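Long-range contacts in farnesyl pyrophosphate synthase (Pseudomonas aeruginosa, PDB 3ZOU), which catalyses the chain elongation that joins isopentenyl diphosphate to geranyl diphosphate, giving farnesyl diphosphate: residues 13-18 / 67-71; 32-36 / 112-117; 169-175 / 248-254; 207-211 / 273-277; 218-223 / 291-295. All coordinates share one frame; numbering follows the deposited sequence.

Overall arrangement
The five contacts join helices of a mainly helical polyprenyl synthase subunit. Interactions 1 and 2 lie in the N-terminal half; their centres are about 17 Å apart, and their segments alternate along the chain. In the C-terminal half, interactions 4 and 5 share helix 202-227, with centres about 19 Å apart. Interactions 3 and 5 touch directly: Tyr250 CD2 lies 3.7 Å from Val221 CA. Bound geranyl diphosphate lies about 11 Å from the Leu117 side chain of interaction 2 and about 10 Å from that of Leu174 in interaction 3. The side chains of Thr249 and Asp223 are each about 5 Å from magnesium, whereas the side chain of Ile291 is about 7 Å from the benzoxazolone fragment.

Interaction 1 of 5, residues 13-18 / 67-71; sequences RVDAAL and DAAAC
Leu18 and Cys71 mark the closest backbone approach, CA to CA 6.1 Å, where the axes of helices 13-18 and 67-71 pass 9.6 Å apart at a signed crossing angle of -81°. The polar end of the crossing is a two-point salt bridge. Arg13 presents the side of its guanidinium to Asp67: NE donates to OD1 at 2.7 Å, and NH2 donates to OD2 at 2.8 Å. Each oxygen is met on its syn lone pair, and the two flat groups are only 15° from coplanar, so the pair of bonds resists rotation about either one. An extended Arg13 chain, with CG anti to the backbone N (chi1 -169°), carries the guanidinium out to this position. Tyr53 OH is a second partner of Asp67 OD1, and the carboxylate's place in the first turn of its helix would probably also steady its charge. In this mainly helical prenyltransferase fold, the N-terminal helix 3-19 is thereby laid across the start of helix 67-85, whose far end carries Ser80, Leu81, His83 and Asp84 of the geranyl diphosphate site. Deeper in the crossing the contact turns apolar. Ala17 CB presses on Cys71 SG at 3.5 Å, and Val14 extends CG2 to within 3.9 Å of Ala70 CB. The end of Leu18 comes nearer than its base: CD2 lies 4.0 Å from Cys71 CB. Pro49 of helix 47-58 backs both Val14 and Ala70.

Interaction 2 of 5, residues 32-36 / 112-117; sequences LYEAM and LAADGL
Leu32, Ala35 and Met36 meet Ala113 and Leu117 in a fully buried, wholly apolar helix crossing that joins helix 30-40 to helix 107-126 of the polyprenyl synthase fold. The local axes pass 8.8 Å apart at a signed angle of -74°. This closeness is consistent with the small residues at the crossing point: the CA atoms of Met36 and Ala113 are 5.0 Å apart, and Ala35 CB meets Ala113 CB at 3.9 Å. The Ala113 methyl is pointed at the opposing helix and is held from several directions, with Met36 CG at 4.0 Å from its CB. On one side of it Leu32 brings CD1 over the backbone, 3.8 Å from Ala113 N. Its CG lies anti to the backbone N (chi1 175°), which swings the branched end toward the other helix. Met36 spans the rest of the interface. Chi1 and chi2 of Met36 set SD 3.9 Å above the centre of the Tyr33 ring, while the bend at the last torsion (chi3 74°) turns CE to lie 3.9 Å from Leu117 CD2, the two side chains running past each other in opposite directions. Around this crossing, Leu75 of helix 67-85 and Phe22 pack on Leu117, while Ser151 of the second subunit touches Leu32 and Met36. Both helices reach that subunit, helix 107-126 through Asp115 OD2, which bonds His83 ND1 of the second subunit.

Interaction 3 of 5, residues 169-175 / 248-254; sequences LDQAALE and PTYPALL
Leu174 and Tyr250 centre this contact between two helix starts of the prenyl synthase fold, which run nearly antiparallel (156°) with axes 11.2 Å apart. Each start has a side-chain N-cap: Asp170 OD1 accepts from Ala173 N at 3.0 Å, and Thr249 OG1 accepts from Ala252 N at 3.1 Å. The side chain of Thr249 is about 5 Å from a magnesium ion. In Leu174, chi1 -178° with chi2 63° directs CD2 over one face of the Tyr250 ring. The methyl lies 3.9 Å from the ring centroid in a CH-pi contact, and CD2 also touches Leu253 CD1. Tyr250 has CG anti to its carbonyl carbon, which sends the hydroxyl across to Glu175. There OE2 is shared by several donors, which would tend to hold that oxygen in place. Its main partner is Tyr262 OH of helix 256-273; the extended Gln171 chain donates NE2 to it at 3.0 Å from above the carboxylate plane, and Tyr250 OH adds a weak bond to Glu175 OE2 at 3.4 Å. Gln171 and Leu254 cross at about a right angle, with Gln171 OE1 set 3.4 Å from Leu254 CD2.

Interaction 4 of 5, residues 207-211 / 273-277; sequences ALERY and ALDGF
The carbonyl O of Leu274, a residue packed against Leu208 and Tyr211, is gripped by two donors: Phe277 N at 3.0 Å and Arg285 NH2 of helix 282-293. The first bond closes a type II beta turn from Leu274 to Phe277, with Gly276 at its third position on a positive phi of 88°. Arg285 NH2 also holds the carbonyl of Phe277, which ties both ends of the turn to one side chain. Across the contact, everything is van der Waals packing. Ala207 and Ala273 sit closest, CA to CA 5.2 Å, and exchange contacts reciprocally: Ala207 CB lies 3.4 Å from Ala273 O, and Ala273 CB lies at the same distance from Ala207 O. Their short side chains are consistent with this close approach of loop and helix. Phe277 then turns its ring so that its edge, at CE1, meets Ala207 CB at 3.7 Å, while one face takes Leu274 CD2 over its centre, 4.0 Å above the plane. Leu208 reaches this ring too, and at a right angle to Leu274 brings CD2 to 3.9 Å from Leu274 CD2. Tyr211 completes the wall. With chi1 at 168°, its ring swings out opposite the backbone N, and CD2 comes 3.6 Å from Leu274 CD1; its hydroxyl bonds the carbonyl of Leu284. The loop that follows helix 256-273 is thus pinned to helix 202-227, with Leu284 of helix 282-293 packing on Leu208 and Leu274, Val190 and Ala194 of helix 171-196 on Leu208, and Leu59 on Phe277.

Interaction 5 of 5, residues 218-223 / 291-295; sequences AFQVQD and IVERR
Ile291 directs CG2, anti to its backbone N, onto helix 218-223, where it lies 3.6 Å from Phe219 N and near the ring edge. Val292 follows with CG1 4.1 Å from Ala218 CB. Arg294, the first residue beyond the helix, does most of the joining. Its CG stands between the backbone N and the carbonyl carbon (chi1 66°), and the extended chain then runs back along the helix. NE bonds Ile291 O at 2.8 Å, and the guanidinium forms a salt bridge in which NH2 at 2.7 Å and NH1 at 3.0 Å both converge end-on on Asp223 OD1, in the guanidinium plane. Gln222 CG lies over one guanidinium face. Phe219 covers the opposite one, its ring only 14° from parallel. Asp223 opens the aspartate-rich DDILD stretch, the second such motif of prenyl synthases, and its side chain is about 5 Å from magnesium. The carbonyl of Arg294 accepts Gln222 NE2 at 2.9 Å and also Arg295 NH1, whose other bond goes to Val292 O. The modelled C-terminal end is therefore folded onto helix 202-227, with Leu266 and Arg267 of helix 256-273 packing on Ala218 and Val292, and Leu226, of helix 202-227 itself, on Arg294.

Interaction 1 of 5, residues 13-18 / 67-71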
# COMPACT_ATOMS: atom_id res chain seq x y z
N ARG A 13 4.86 13.89 -19.25
CA ARG A 13 3.91 12.81 -19.50
C ARG A 13 3.37 12.25 -18.19
O ARG A 13 2.17 12.13 -17.98
CB ARG A 13 4.59 11.75 -20.29
CG ARG A 13 3.60 10.74 -20.81
CD ARG A 13 4.07 9.66 -21.76
NE ARG A 13 2.84 8.95 -22.07
CZ ARG A 13 1.97 9.20 -23.06
NH1 ARG A 13 2.20 10.12 -24.00
NH2 ARG A 13 0.85 8.47 -23.13
N VAL A 14 4.28 11.91 -17.30
CA VAL A 14 3.84 11.35 -16.02
C VAL A 14 3.14 12.37 -15.17
O VAL A 14 2.16 12.03 -14.47
CB VAL A 14 4.97 10.64 -15.25
CG1 VAL A 14 5.89 11.59 -14.56
CG2 VAL A 14 4.34 9.62 -14.29
N ASP A 15 3.54 13.62 -15.22
CA ASP A 15 2.88 14.65 -14.47
C ASP A 15 1.43 14.79 -14.92
O ASP A 15 0.52 14.92 -14.10
CB ASP A 15 3.57 16.01 -14.54
CG ASP A 15 4.79 16.11 -13.67
OD1 ASP A 15 5.02 15.16 -12.88
OD2 ASP A 15 5.52 17.07 -13.89
N ALA A 16 1.18 14.74 -16.21
CA ALA A 16 -0.23 14.78 -16.67
C ALA A 16 -1.05 13.63 -16.19
O ALA A 16 -2.17 13.86 -15.67
CB ALA A 16 -0.27 14.93 -18.20
N ALA A 17 -0.48 12.42 -16.23
CA ALA A 17 -1.18 11.22 -15.77
C ALA A 17 -1.42 11.28 -14.25
O ALA A 17 -2.51 10.99 -13.77
CB ALA A 17 -0.39 10.03 -16.12
N LEU A 18 -0.39 11.66 -13.49
CA LEU A 18 -0.54 11.80 -12.02
C LEU A 18 -1.55 12.86 -11.62
O LEU A 18 -2.38 12.62 -10.74
CB LEU A 18 0.82 12.17 -11.41
CG LEU A 18 1.86 11.07 -11.39
CD1 LEU A 18 3.27 11.57 -11.09
CD2 LEU A 18 1.45 10.00 -10.40
N ASP A 67 2.77 3.90 -18.95
CA ASP A 67 2.20 5.02 -18.15
C ASP A 67 1.79 4.61 -16.73
O ASP A 67 2.08 5.34 -15.78
CB ASP A 67 0.96 5.62 -18.83
CG ASP A 67 1.31 6.56 -20.02
OD1 ASP A 67 2.44 7.03 -20.18
OD2 ASP A 67 0.36 6.87 -20.83
N ALA A 68 1.11 3.50 -16.60
CA ALA A 68 0.65 3.09 -15.23
C ALA A 68 1.85 2.75 -14.36
O ALA A 68 1.90 3.14 -13.19
CB ALA A 68 -0.34 1.98 -15.30
N ALA A 69 2.82 2.04 -14.92
CA ALA A 69 4.09 1.75 -14.24
C ALA A 69 4.78 3.00 -13.73
O ALA A 69 5.16 3.06 -12.55
CB ALA A 69 5.02 1.04 -15.19
N ALA A 70 4.89 4.04 -14.57
CA ALA A 70 5.50 5.29 -14.26
C ALA A 70 4.75 5.96 -13.10
O ALA A 70 5.37 6.42 -12.16
CB ALA A 70 5.49 6.16 -15.53
N CYS A 71 3.43 5.96 -13.19
CA CYS A 71 2.65 6.55 -12.11
C CYS A 71 2.80 5.82 -10.77
O CYS A 71 3.06 6.43 -9.75
CB CYS A 71 1.20 6.55 -12.42
SG CYS A 71 0.67 7.75 -13.69

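Interaction 2 of 5, residues 32-36 / 112-117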
# COMPACT_ATOMS: atom_id res chain seq x y z
N LEU A 32 -7.97 16.15 1.76
CA LEU A 32 -7.08 15.00 1.65
C LEU A 32 -6.47 14.87 0.28
O LEU A 32 -5.26 14.68 0.16
CB LEU A 32 -7.90 13.73 2.01
CG LEU A 32 -7.11 12.42 1.81
CD1 LEU A 32 -5.96 12.32 2.78
CD2 LEU A 32 -8.06 11.23 1.96
N TYR A 33 -7.32 15.04 -0.74
CA TYR A 33 -6.84 14.96 -2.12
C TYR A 33 -5.91 16.14 -2.42
O TYR A 33 -4.95 15.98 -3.17
CB TYR A 33 -7.97 14.83 -3.12
CG TYR A 33 -8.43 13.41 -3.22
CD1 TYR A 33 -9.21 12.80 -2.22
CD2 TYR A 33 -8.05 12.62 -4.29
CE1 TYR A 33 -9.58 11.47 -2.30
CE2 TYR A 33 -8.38 11.25 -4.36
CZ TYR A 33 -9.18 10.70 -3.37
OH TYR A 33 -9.55 9.36 -3.48
N GLU A 34 -6.19 17.31 -1.87
CA GLU A 34 -5.23 18.40 -2.00
C GLU A 34 -3.88 18.10 -1.38
O GLU A 34 -2.82 18.44 -1.96
CB GLU A 34 -5.78 19.71 -1.43
CG GLU A 34 -4.82 20.87 -1.70
CD GLU A 34 -4.09 20.90 -3.12
OE1 GLU A 34 -4.87 20.95 -4.12
OE2 GLU A 34 -2.78 20.82 -3.27
N ALA A 35 -3.89 17.46 -0.22
CA ALA A 35 -2.60 17.07 0.43
C ALA A 35 -1.87 16.00 -0.40
O ALA A 35 -0.63 16.01 -0.48
CB ALA A 35 -2.73 16.58 1.86
N MET A 36 -2.64 15.08 -0.99
CA MET A 36 -2.02 14.11 -1.91
C MET A 36 -1.39 14.80 -3.09
O MET A 36 -0.26 14.53 -3.47
CB MET A 36 -3.10 13.16 -2.46
CG MET A 36 -3.66 12.26 -1.38
SD MET A 36 -5.16 11.38 -1.83
CE MET A 36 -4.47 10.19 -2.94
N LEU A 112 -1.80 10.31 6.50
CA LEU A 112 -2.94 9.77 5.78
C LEU A 112 -2.81 9.97 4.24
O LEU A 112 -3.06 9.02 3.49
CB LEU A 112 -4.27 10.42 6.25
CG LEU A 112 -4.65 9.99 7.66
CD1 LEU A 112 -5.86 10.79 8.09
CD2 LEU A 112 -4.95 8.50 7.71
N ALA A 113 -2.48 11.18 3.77
CA ALA A 113 -2.27 11.42 2.34
C ALA A 113 -1.32 10.41 1.79
O ALA A 113 -1.55 9.83 0.72
CB ALA A 113 -1.77 12.82 2.08
N ALA A 114 -0.20 10.24 2.46
CA ALA A 114 0.82 9.28 2.00
C ALA A 114 0.34 7.85 2.05
O ALA A 114 0.56 7.06 1.11
CB ALA A 114 2.10 9.48 2.74
N ASP A 115 -0.42 7.45 3.07
CA ASP A 115 -1.02 6.12 3.07
C ASP A 115 -1.95 5.90 1.85
O ASP A 115 -1.95 4.79 1.30
CB ASP A 115 -1.82 5.92 4.37
CG ASP A 115 -0.99 5.72 5.60
OD1 ASP A 115 0.19 5.42 5.53
OD2 ASP A 115 -1.56 5.86 6.75
N GLY A 116 -2.74 6.92 1.49
CA GLY A 116 -3.62 6.87 0.36
C GLY A 116 -2.83 6.82 -0.96
O GLY A 116 -3.28 6.19 -1.89
N LEU A 117 -1.66 7.45 -1.00
CA LEU A 117 -0.80 7.39 -2.21
C LEU A 117 -0.32 5.97 -2.38
O LEU A 117 -0.20 5.50 -3.50
CB LEU A 117 0.38 8.37 -2.11
CG LEU A 117 0.03 9.86 -2.20
CD1 LEU A 117 1.24 10.70 -1.87
CD2 LEU A 117 -0.58 10.22 -3.51

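Interaction 3 of 5, residues 169-175 / 248-254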
# COMPACT_ATOMS: atom_id res chain seq x y z
N LEU A 169 29.23 1.98 9.87
CA LEU A 169 28.96 0.98 8.85
C LEU A 169 30.19 0.82 8.01
O LEU A 169 30.87 1.78 7.76
CB LEU A 169 27.86 1.47 7.91
CG LEU A 169 26.49 1.74 8.52
CD1 LEU A 169 25.58 2.20 7.40
CD2 LEU A 169 25.93 0.48 9.15
N ASP A 170 30.46 -0.38 7.53
CA ASP A 170 31.50 -0.55 6.53
C ASP A 170 30.83 -0.35 5.17
O ASP A 170 29.57 -0.13 5.09
CB ASP A 170 32.27 -1.88 6.69
CG ASP A 170 31.43 -3.12 6.60
OD1 ASP A 170 30.22 -3.06 6.30
OD2 ASP A 170 31.99 -4.24 6.85
N GLN A 171 31.63 -0.42 4.10
CA GLN A 171 31.07 -0.28 2.77
C GLN A 171 29.96 -1.31 2.49
O GLN A 171 28.93 -0.97 1.90
CB GLN A 171 32.15 -0.46 1.69
CG GLN A 171 31.62 -0.11 0.31
CD GLN A 171 32.70 -0.28 -0.75
OE1 GLN A 171 33.87 -0.51 -0.42
NE2 GLN A 171 32.30 -0.24 -2.01
N ALA A 172 30.16 -2.58 2.87
CA ALA A 172 29.19 -3.61 2.61
C ALA A 172 27.82 -3.26 3.26
O ALA A 172 26.78 -3.38 2.61
CB ALA A 172 29.67 -5.00 3.08
N ALA A 173 27.83 -2.81 4.49
CA ALA A 173 26.63 -2.46 5.18
C ALA A 173 25.98 -1.19 4.61
O ALA A 173 24.74 -1.11 4.52
CB ALA A 173 26.88 -2.32 6.67
N LEU A 174 26.80 -0.22 4.21
CA LEU A 174 26.27 0.98 3.56
C LEU A 174 25.54 0.56 2.29
O LEU A 174 24.46 1.11 2.00
CB LEU A 174 27.37 1.98 3.27
CG LEU A 174 26.94 3.32 2.62
CD1 LEU A 174 26.01 4.08 3.57
CD2 LEU A 174 28.13 4.18 2.30
N GLU A 175 26.10 -0.39 1.57
CA GLU A 175 25.53 -0.83 0.29
C GLU A 175 24.24 -1.64 0.48
O GLU A 175 23.28 -1.47 -0.30
CB GLU A 175 26.55 -1.53 -0.60
CG GLU A 175 27.54 -0.47 -1.06
CD GLU A 175 28.57 -0.98 -2.05
OE1 GLU A 175 28.60 -2.20 -2.33
OE2 GLU A 175 29.33 -0.12 -2.55
N PRO A 248 29.12 8.68 7.56
CA PRO A 248 29.85 7.56 6.96
C PRO A 248 29.51 7.44 5.45
O PRO A 248 28.52 6.81 5.07
CB PRO A 248 29.36 6.36 7.77
CG PRO A 248 27.97 6.75 8.20
CD PRO A 248 27.80 8.25 8.01
N THR A 249 30.35 8.04 4.62
CA THR A 249 30.03 8.31 3.20
C THR A 249 30.99 7.58 2.33
O THR A 249 32.00 7.06 2.78
CB THR A 249 30.16 9.79 2.92
OG1 THR A 249 31.54 10.17 3.12
CG2 THR A 249 29.26 10.63 3.85
N TYR A 250 30.71 7.50 1.03
CA TYR A 250 31.65 6.85 0.17
C TYR A 250 33.07 7.50 0.18
O TYR A 250 34.03 6.76 0.22
CB TYR A 250 31.09 6.66 -1.27
CG TYR A 250 30.08 5.55 -1.34
CD1 TYR A 250 30.47 4.23 -1.37
CD2 TYR A 250 28.73 5.84 -1.38
CE1 TYR A 250 29.56 3.21 -1.40
CE2 TYR A 250 27.81 4.81 -1.43
CZ TYR A 250 28.25 3.51 -1.44
OH TYR A 250 27.36 2.47 -1.53
N PRO A 251 33.16 8.83 0.11
CA PRO A 251 34.50 9.46 0.26
C PRO A 251 35.20 9.12 1.57
O PRO A 251 36.43 8.84 1.57
CB PRO A 251 34.20 10.95 0.16
CG PRO A 251 33.01 11.01 -0.75
CD PRO A 251 32.17 9.83 -0.29
N ALA A 252 34.45 9.06 2.67
CA ALA A 252 35.09 8.72 3.98
C ALA A 252 35.58 7.31 3.96
O ALA A 252 36.65 6.99 4.53
CB ALA A 252 34.13 8.95 5.13
N LEU A 253 34.86 6.42 3.30
CA LEU A 253 35.17 5.02 3.37
C LEU A 253 36.27 4.59 2.45
O LEU A 253 37.16 3.80 2.81
CB LEU A 253 33.93 4.18 3.04
CG LEU A 253 32.93 4.03 4.16
CD1 LEU A 253 31.65 3.42 3.59
CD2 LEU A 253 33.46 3.16 5.27
N LEU A 254 36.26 5.18 1.24
CA LEU A 254 37.13 4.77 0.20
C LEU A 254 38.30 5.76 -0.02
O LEU A 254 39.29 5.38 -0.61
CB LEU A 254 36.31 4.71 -1.10
CG LEU A 254 35.24 3.61 -1.11
CD1 LEU A 254 34.53 3.68 -2.46
CD2 LEU A 254 35.81 2.22 -0.94

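Interaction 4 of 5, residues 207-211 / 273-277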
# COMPACT_ATOMS: atom_id res chain seq x y z
N ALA A 207 19.52 -8.55 -17.28
CA ALA A 207 20.42 -7.49 -17.67
C ALA A 207 19.98 -6.15 -17.19
O ALA A 207 20.76 -5.36 -16.72
CB ALA A 207 20.56 -7.48 -19.20
N LEU A 208 18.70 -5.89 -17.36
CA LEU A 208 18.14 -4.63 -16.89
C LEU A 208 18.19 -4.50 -15.40
O LEU A 208 18.42 -3.40 -14.85
CB LEU A 208 16.70 -4.44 -17.47
CG LEU A 208 16.58 -4.02 -18.92
CD1 LEU A 208 15.16 -4.18 -19.37
CD2 LEU A 208 17.06 -2.59 -19.20
N GLU A 209 18.06 -5.63 -14.68
CA GLU A 209 18.30 -5.62 -13.23
C GLU A 209 19.75 -5.27 -12.81
O GLU A 209 19.95 -4.45 -11.92
CB GLU A 209 17.83 -6.94 -12.61
CG GLU A 209 18.11 -6.99 -11.13
CD GLU A 209 17.65 -8.32 -10.54
OE1 GLU A 209 16.42 -8.49 -10.33
OE2 GLU A 209 18.51 -9.19 -10.35
N ARG A 210 20.73 -5.79 -13.56
CA ARG A 210 22.11 -5.43 -13.34
C ARG A 210 22.33 -3.92 -13.56
O ARG A 210 23.07 -3.26 -12.80
CB ARG A 210 23.04 -6.28 -14.21
CG ARG A 210 23.12 -7.69 -13.75
CD ARG A 210 24.36 -8.35 -14.40
NE ARG A 210 24.24 -8.48 -15.81
CZ ARG A 210 23.49 -9.39 -16.45
NH1 ARG A 210 22.75 -10.29 -15.80
NH2 ARG A 210 23.46 -9.40 -17.76
N TYR A 211 21.75 -3.43 -14.65
CA TYR A 211 21.80 -2.00 -14.94
C TYR A 211 21.32 -1.21 -13.75
O TYR A 211 21.91 -0.22 -13.35
CB TYR A 211 21.03 -1.73 -16.26
CG TYR A 211 20.77 -0.24 -16.50
CD1 TYR A 211 19.68 0.39 -15.95
CD2 TYR A 211 21.67 0.53 -17.17
CE1 TYR A 211 19.44 1.72 -16.10
CE2 TYR A 211 21.47 1.90 -17.33
CZ TYR A 211 20.34 2.50 -16.81
OH TYR A 211 20.14 3.85 -16.92
N ALA A 273 25.90 -3.95 -18.77
CA ALA A 273 24.67 -4.70 -18.69
C ALA A 273 23.79 -4.49 -19.89
O ALA A 273 23.00 -5.36 -20.21
CB ALA A 273 23.90 -4.29 -17.46
N LEU A 274 23.92 -3.36 -20.60
CA LEU A 274 23.15 -3.10 -21.77
C LEU A 274 23.87 -3.42 -23.11
O LEU A 274 23.38 -3.05 -24.15
CB LEU A 274 22.72 -1.64 -21.77
CG LEU A 274 21.96 -1.17 -20.56
CD1 LEU A 274 21.67 0.33 -20.74
CD2 LEU A 274 20.71 -1.98 -20.49
N ASP A 275 24.99 -4.12 -23.02
CA ASP A 275 25.68 -4.58 -24.24
C ASP A 275 24.76 -5.50 -25.01
O ASP A 275 24.07 -6.39 -24.46
CB ASP A 275 27.01 -5.26 -23.92
CG ASP A 275 28.09 -4.27 -23.59
OD1 ASP A 275 27.98 -3.09 -24.04
OD2 ASP A 275 29.06 -4.68 -22.91
N GLY A 276 24.66 -5.26 -26.30
CA GLY A 276 23.74 -6.08 -27.08
C GLY A 276 22.32 -5.57 -27.14
O GLY A 276 21.56 -5.97 -28.02
N PHE A 277 21.94 -4.65 -26.25
CA PHE A 277 20.67 -4.01 -26.46
C PHE A 277 20.78 -3.07 -27.66
O PHE A 277 21.84 -2.49 -27.91
CB PHE A 277 20.22 -3.18 -25.25
CG PHE A 277 19.66 -4.00 -24.12
CD1 PHE A 277 20.44 -4.89 -23.41
CD2 PHE A 277 18.35 -3.85 -23.76
CE1 PHE A 277 19.94 -5.62 -22.35
CE2 PHE A 277 17.83 -4.60 -22.69
CZ PHE A 277 18.62 -5.46 -21.99

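Interaction 5 of 5, residues 218-223 / 291-295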
# COMPACT_ATOMS: atom_id res chain seq x y z
N ALA A 218 25.44 4.06 -8.16
CA ALA A 218 26.16 5.22 -8.73
C ALA A 218 25.62 6.56 -8.28
O ALA A 218 26.39 7.50 -7.95
CB ALA A 218 26.18 5.11 -10.24
N PHE A 219 24.29 6.69 -8.22
CA PHE A 219 23.68 7.86 -7.77
C PHE A 219 24.11 8.23 -6.34
O PHE A 219 24.40 9.39 -6.06
CB PHE A 219 22.18 7.75 -7.72
CG PHE A 219 21.55 9.07 -7.39
CD1 PHE A 219 21.59 10.10 -8.34
CD2 PHE A 219 21.01 9.33 -6.13
CE1 PHE A 219 21.06 11.37 -8.04
CE2 PHE A 219 20.46 10.58 -5.84
CZ PHE A 219 20.50 11.61 -6.80
N GLN A 220 24.16 7.22 -5.49
CA GLN A 220 24.48 7.47 -4.10
C GLN A 220 25.97 7.84 -3.93
O GLN A 220 26.30 8.73 -3.12
CB GLN A 220 24.14 6.25 -3.24
CG GLN A 220 22.65 5.99 -3.22
CD GLN A 220 21.84 7.13 -2.62
OE1 GLN A 220 22.30 7.89 -1.75
NE2 GLN A 220 20.64 7.34 -3.17
N VAL A 221 26.81 7.16 -4.68
CA VAL A 221 28.27 7.47 -4.65
C VAL A 221 28.49 8.89 -5.12
O VAL A 221 29.20 9.72 -4.46
CB VAL A 221 29.08 6.46 -5.46
CG1 VAL A 221 30.58 6.87 -5.47
CG2 VAL A 221 28.89 5.03 -4.98
N GLN A 222 27.93 9.23 -6.30
CA GLN A 222 28.14 10.61 -6.82
C GLN A 222 27.52 11.66 -5.90
O GLN A 222 28.05 12.77 -5.74
CB GLN A 222 27.63 10.73 -8.27
CG GLN A 222 27.85 12.05 -8.94
CD GLN A 222 29.34 12.32 -9.19
OE1 GLN A 222 30.18 11.43 -9.01
NE2 GLN A 222 29.66 13.53 -9.55
N ASP A 223 26.37 11.39 -5.28
CA ASP A 223 25.78 12.37 -4.36
C ASP A 223 26.73 12.70 -3.18
O ASP A 223 26.86 13.88 -2.81
CB ASP A 223 24.49 11.86 -3.74
CG ASP A 223 23.28 12.11 -4.59
OD1 ASP A 223 23.42 12.62 -5.73
OD2 ASP A 223 22.14 11.74 -4.15
N ILE A 291 24.47 10.46 -14.53
CA ILE A 291 24.50 10.31 -13.08
C ILE A 291 25.91 10.59 -12.51
O ILE A 291 26.05 11.29 -11.51
CB ILE A 291 24.03 8.91 -12.65
CG1 ILE A 291 22.51 8.78 -12.83
CG2 ILE A 291 24.37 8.62 -11.21
CD1 ILE A 291 22.06 7.36 -12.87
N VAL A 292 26.92 10.13 -13.20
CA VAL A 292 28.26 10.33 -12.71
C VAL A 292 28.95 11.58 -13.26
O VAL A 292 29.98 11.99 -12.74
CB VAL A 292 29.14 9.08 -12.91
CG1 VAL A 292 28.50 7.90 -12.23
CG2 VAL A 292 29.42 8.76 -14.40
N GLU A 293 28.40 12.17 -14.32
CA GLU A 293 28.95 13.40 -14.84
C GLU A 293 28.45 14.65 -14.22
O GLU A 293 29.01 15.77 -14.45
CB GLU A 293 28.76 13.47 -16.37
CG GLU A 293 29.54 12.43 -17.16
CD GLU A 293 29.27 12.49 -18.66
OE1 GLU A 293 28.70 13.54 -19.16
OE2 GLU A 293 29.53 11.48 -19.35
N ARG A 294 27.37 14.55 -13.44
CA ARG A 294 26.84 15.76 -12.83
C ARG A 294 27.84 16.41 -11.84
O ARG A 294 28.62 15.76 -11.15
CB ARG A 294 25.41 15.59 -12.31
CG ARG A 294 25.26 14.64 -11.18
CD ARG A 294 23.88 13.96 -11.10
NE ARG A 294 24.12 12.83 -10.20
CZ ARG A 294 23.91 12.87 -8.90
NH1 ARG A 294 23.44 14.00 -8.34
NH2 ARG A 294 24.25 11.83 -8.14
N ARG A 295 27.87 17.75 -11.92
CA ARG A 295 28.82 18.61 -11.21
C ARG A 295 27.98 19.82 -10.79
O ARG A 295 27.30 19.71 -9.78
CB ARG A 295 30.02 19.09 -12.09
CG ARG A 295 31.04 18.03 -12.59
CD ARG A 295 31.86 17.30 -11.49
NE ARG A 295 32.74 16.29 -12.08
CZ ARG A 295 32.43 15.01 -12.32
NH1 ARG A 295 31.21 14.54 -12.01
NH2 ARG A 295 33.33 14.20 -12.88